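Local atomic coordinates of 16S rRNA aminocarboxypropyltransferase (Vulcanisaeta distributa, PDB entry 5APG), a protein that probably transfers the 3-amino-3-carboxypropyl group of S-adenosylmethionine to an N1-methylpseudouridine of 16S rRNA, the last step in making a hypermodified pseudouridine. Residues A[67-72]-A[78-83]. Residues are numbered along the deposited sequence; the frame is centred on the assembly and turned at random.
With EEM ([(3S)-3-amino-4-hydroxy-4-oxo-butyl]-[[(2S,3S,4R,5R)-5-(6-aminopurin-9-yl)-3,4-dihydroxy-oxolan-2-yl]methyl]-methyl-selanium), chain D.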
ATOM      1  N   SER A  67       1.741   9.230   1.833  1.00 15.72           N
ATOM      2  CA  SER A  67       1.624   9.490   0.402  1.00 17.49           C
ATOM      3  C   SER A  67       1.571   8.196  -0.402  1.00 14.15           C
ATOM      4  O   SER A  67       2.130   7.179   0.005  1.00 17.99           O
ATOM      5  CB  SER A  67       2.796  10.348  -0.085  1.00 16.66           C
ATOM      6  OG  SER A  67       2.815  11.610   0.561  1.00 17.61           O
ATOM      7  N   LEU A  68       0.889   8.242  -1.541  1.00 16.38           N
ATOM      8  CA  LEU A  68       0.866   7.124  -2.477  1.00 16.84           C
ATOM      9  C   LEU A  68       0.791   7.624  -3.910  1.00 18.61           C
ATOM     10  O   LEU A  68       0.239   8.691  -4.183  1.00 20.28           O
ATOM     11  CB  LEU A  68      -0.322   6.186  -2.224  1.00 19.46           C
ATOM     12  CG  LEU A  68      -0.483   5.367  -0.945  1.00 21.75           C
ATOM     13  CD1 LEU A  68      -1.105   6.190   0.179  1.00 22.33           C
ATOM     14  CD2 LEU A  68      -1.322   4.134  -1.246  1.00 22.65           C
ATOM     15  N   ILE A  69       1.334   6.834  -4.825  1.00 16.42           N
ATOM     16  CA  ILE A  69       1.110   7.051  -6.243  1.00 18.39           C
ATOM     17  C   ILE A  69       0.151   5.980  -6.742  1.00 20.90           C
ATOM     18  O   ILE A  69       0.404   4.785  -6.577  1.00 20.74           O
ATOM     19  CB  ILE A  69       2.422   7.007  -7.050  1.00 17.23           C
ATOM     20  CG1 ILE A  69       3.339   8.166  -6.646  1.00 22.38           C
ATOM     21  CG2 ILE A  69       2.126   7.070  -8.544  1.00 21.80           C
ATOM     22  CD1 ILE A  69       4.774   8.014  -7.141  1.00 25.87           C
ATOM     23  N   ASP A  70      -0.965   6.403  -7.324  1.00 19.81           N
ATOM     24  CA  ASP A  70      -1.905   5.464  -7.919  1.00 22.03           C
ATOM     25  C   ASP A  70      -1.688   5.399  -9.428  1.00 24.78           C
ATOM     26  O   ASP A  70      -1.814   6.402 -10.129  1.00 25.44           O
ATOM     27  CB  ASP A  70      -3.351   5.858  -7.605  1.00 21.58           C
ATOM     28  CG  ASP A  70      -4.366   4.937  -8.262  1.00 26.44           C
ATOM     29  OD1 ASP A  70      -4.667   3.872  -7.687  1.00 23.38           O
ATOM     30  OD2 ASP A  70      -4.866   5.275  -9.351  1.00 29.88           O
ATOM     31  N   CYS A  71      -1.351   4.213  -9.919  1.00 22.47           N
ATOM     32  CA  CYS A  71      -1.103   4.004 -11.341  1.00 25.57           C
ATOM     33  C   CYS A  71      -1.420   2.557 -11.668  1.00 26.60           C
ATOM     34  O   CYS A  71      -1.804   1.809 -10.787  1.00 27.53           O
ATOM     35  CB  CYS A  71       0.345   4.342 -11.694  1.00 25.14           C
ATOM     36  SG  CYS A  71       1.571   3.317 -10.834  1.00 26.21           S
ATOM     37  N   SER A  72      -1.275   2.149 -12.920  1.00 27.18           N
ATOM     38  CA  SER A  72      -1.460   0.741 -13.246  1.00 27.41           C
ATOM     39  C   SER A  72      -0.265  -0.052 -12.731  1.00 26.11           C
ATOM     40  O   SER A  72       0.836   0.486 -12.614  1.00 25.54           O
ATOM     41  CB  SER A  72      -1.624   0.541 -14.753  1.00 31.08           C
ATOM     42  OG  SER A  72      -0.394   0.763 -15.419  1.00 29.68           O
ATOM     43  N   ASP A  78       8.272   1.320 -13.235  1.00 26.71           N
ATOM     44  CA  ASP A  78       8.868   2.445 -13.946  1.00 31.76           C
ATOM     45  C   ASP A  78       8.600   3.777 -13.241  1.00 28.57           C
ATOM     46  O   ASP A  78       9.500   4.604 -13.093  1.00 29.28           O
ATOM     47  CB  ASP A  78       8.342   2.503 -15.381  1.00 33.72           C
ATOM     48  CG  ASP A  78       8.993   3.601 -16.192  1.00 42.26           C
ATOM     49  OD1 ASP A  78      10.168   3.431 -16.578  1.00 45.96           O
ATOM     50  OD2 ASP A  78       8.334   4.633 -16.439  1.00 44.90           O
ATOM     51  N   VAL A  79       7.365   3.974 -12.795  1.00 26.76           N
ATOM     52  CA  VAL A  79       6.973   5.235 -12.175  1.00 26.99           C
ATOM     53  C   VAL A  79       7.674   5.459 -10.835  1.00 26.16           C
ATOM     54  O   VAL A  79       8.234   6.531 -10.590  1.00 29.44           O
ATOM     55  CB  VAL A  79       5.446   5.300 -11.970  1.00 26.59           C
ATOM     56  CG1 VAL A  79       5.072   6.468 -11.060  1.00 27.46           C
ATOM     57  CG2 VAL A  79       4.741   5.402 -13.316  1.00 32.33           C
ATOM     58  N   HIS A  80       7.658   4.449  -9.972  1.00 22.50           N
ATOM     59  CA  HIS A  80       8.263   4.593  -8.653  1.00 22.67           C
ATOM     60  C   HIS A  80       9.785   4.705  -8.720  1.00 28.17           C
ATOM     61  O   HIS A  80      10.386   5.440  -7.942  1.00 28.45           O
ATOM     62  CB  HIS A  80       7.871   3.427  -7.746  1.00 21.10           C
ATOM     63  CG  HIS A  80       6.458   3.490  -7.258  1.00 19.14           C
ATOM     64  ND1 HIS A  80       5.395   2.995  -7.982  1.00 21.84           N
ATOM     65  CD2 HIS A  80       5.931   4.008  -6.121  1.00 18.43           C
ATOM     66  CE1 HIS A  80       4.274   3.200  -7.311  1.00 20.51           C
ATOM     67  NE2 HIS A  80       4.573   3.810  -6.178  1.00 18.86           N
ATOM     68  N   THR A  81      10.411   3.986  -9.644  1.00 25.09           N
ATOM     69  CA  THR A  81      11.868   3.986  -9.707  1.00 28.75           C
ATOM     70  C   THR A  81      12.411   5.286 -10.296  1.00 34.34           C
ATOM     71  O   THR A  81      13.499   5.732  -9.931  1.00 39.90           O
ATOM     72  CB  THR A  81      12.407   2.794 -10.530  1.00 28.31           C
ATOM     73  OG1 THR A  81      11.828   2.804 -11.840  1.00 36.22           O
ATOM     74  CG2 THR A  81      12.078   1.475  -9.843  1.00 27.16           C
ATOM     75  N   LYS A  82      11.654   5.907 -11.194  1.00 30.81           N
ATOM     76  CA  LYS A  82      12.171   7.067 -11.912  1.00 38.73           C
ATOM     77  C   LYS A  82      11.766   8.420 -11.323  1.00 38.28           C
ATOM     78  O   LYS A  82      12.434   9.418 -11.579  1.00 43.70           O
ATOM     79  CB  LYS A  82      11.742   7.009 -13.384  1.00 41.27           C
ATOM     80  CG  LYS A  82      12.353   5.850 -14.162  1.00 43.02           C
ATOM     81  CD  LYS A  82      12.448   6.152 -15.654  1.00 51.38           C
ATOM     82  CE  LYS A  82      11.091   6.485 -16.254  1.00 56.00           C
ATOM     83  NZ  LYS A  82      11.134   6.466 -17.745  1.00 59.54           N
ATOM     84  N   PHE A  83      10.696   8.473 -10.533  1.00 34.36           N
ATOM     85  CA  PHE A  83      10.158   9.781 -10.155  1.00 34.71           C
ATOM     86  C   PHE A  83      10.105  10.114  -8.661  1.00 37.52           C
ATOM     87  O   PHE A  83       9.669  11.204  -8.296  1.00 38.10           O
ATOM     88  CB  PHE A  83       8.756   9.943 -10.748  1.00 36.06           C
ATOM     89  CG  PHE A  83       8.727   9.885 -12.249  1.00 41.21           C
ATOM     90  CD1 PHE A  83       9.054  11.001 -13.002  1.00 43.85           C
ATOM     91  CD2 PHE A  83       8.371   8.719 -12.906  1.00 41.79           C
ATOM     92  CE1 PHE A  83       9.032  10.955 -14.384  1.00 49.27           C
ATOM     93  CE2 PHE A  83       8.343   8.664 -14.289  1.00 46.38           C
ATOM     94  CZ  PHE A  83       8.674   9.783 -15.029  1.00 50.28           C
TER
HETATM   95  C2  EEM D1185       3.630  -0.901  -1.142  1.00 15.09           C
HETATM   96  N3  EEM D1185       2.661  -0.259  -1.721  1.00 16.21           N
HETATM   97  C4  EEM D1185       1.693  -0.925  -2.326  1.00 15.36           C
HETATM   98  C1' EEM D1185       0.078   0.819  -3.168  1.00 16.83           C
HETATM   99  C2' EEM D1185       1.095   1.522  -4.102  1.00 17.05           C
HETATM  100  C3' EEM D1185       0.546   1.287  -5.356  1.00 19.84           C
HETATM  101  C4' EEM D1185      -0.795   1.294  -5.283  1.00 16.83           C
HETATM  102  C5' EEM D1185      -1.475   0.282  -6.129  1.00 18.24           C
HETATM  103  O   EEM D1185      -6.627   0.103  -6.656  1.00 22.30           O
HETATM  104  C   EEM D1185      -6.673   0.119  -7.855  1.00 25.67           C
HETATM  105  OXT EEM D1185      -7.624   0.619  -8.430  1.00 30.37           O
HETATM  106  CA  EEM D1185      -5.529  -0.438  -8.674  1.00 27.31           C
HETATM  107  N   EEM D1185      -5.939  -0.471 -10.049  1.00 29.95           N
HETATM  108  CB  EEM D1185      -4.350   0.496  -8.445  1.00 25.03           C
HETATM  109  CG  EEM D1185      -3.013  -0.059  -8.888  1.00 27.59           C
HETATM  110 SE   EEM D1185      -1.525   0.887  -7.985  0.89 24.04          SE
HETATM  111  CE  EEM D1185       0.174   0.346  -8.741  1.00 20.49           C
HETATM  112  O4' EEM D1185      -1.028   0.764  -3.785  1.00 17.41           O
HETATM  113  O3' EEM D1185       1.141   2.151  -6.402  1.00 20.11           O
HETATM  114  O2' EEM D1185       0.913   2.902  -3.767  1.00 18.93           O
HETATM  115  N9  EEM D1185       0.588  -0.569  -2.997  1.00 15.12           N
HETATM  116  C8  EEM D1185       0.009  -1.692  -3.377  1.00 16.66           C
HETATM  117  N7  EEM D1185       0.697  -2.744  -2.995  1.00 15.66           N
HETATM  118  C5  EEM D1185       1.772  -2.304  -2.317  1.00 14.80           C
HETATM  119  N1  EEM D1185       3.753  -2.211  -1.106  1.00 15.26           N
HETATM  120  C6  EEM D1185       2.859  -2.962  -1.678  1.00 15.65           C
HETATM  121  N6  EEM D1185       2.971  -4.367  -1.672  1.00 13.90           N
HETATM  122  O   HOH W   1       2.924   4.576  -4.181  1.00 19.20           O
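Ile69, near the end of strand 66-70, meets Val79 and His80 of helix 73-83. A beta-branched residue suits this strand position, because each branch finds a different neighbour: CG2, held anti to the backbone N, crosses to CG1 of Val79 at 3.9 Å, while CD1 lies over one face of the His80 imidazole. The carbonyl O of Ile69 accepts a hydrogen bond from the ribose O3' of EEM, a selenium counterpart of S-adenosylmethionine, at 2.7 Å, and its N donates to a water 2.8 Å away. That water sits in the plane of the His80 ring, 2.7 Å from NE2, and is also hydrogen-bonded to EEM O2'. With ND1 hydrogen-bonded to the carbonyl O of Ala76 one turn back, both ring nitrogens are engaged and the rotation of the imidazole is fixed. Asp70 faces away from the helix, its two carboxylate oxygens serving three partners: OD2 forms a salt bridge with Arg9 and a hydrogen bond with Asn18, and OD1 is hydrogen-bonded to Thr112, whose backbone N binds EEM. The small thiol of Cys71 fits between Val79 and the EEM methyl, SG (chi1 61°) lying 4.5 Å from Val79 CB and 3.9 Å from EEM CE. Ser72 follows at the N-cap, its OG making a weak hydrogen bond to Arg75 N. Binding the cofactor where a parallel strand leads into a helix is characteristic of the SAM pocket of this SPOUT-type fold.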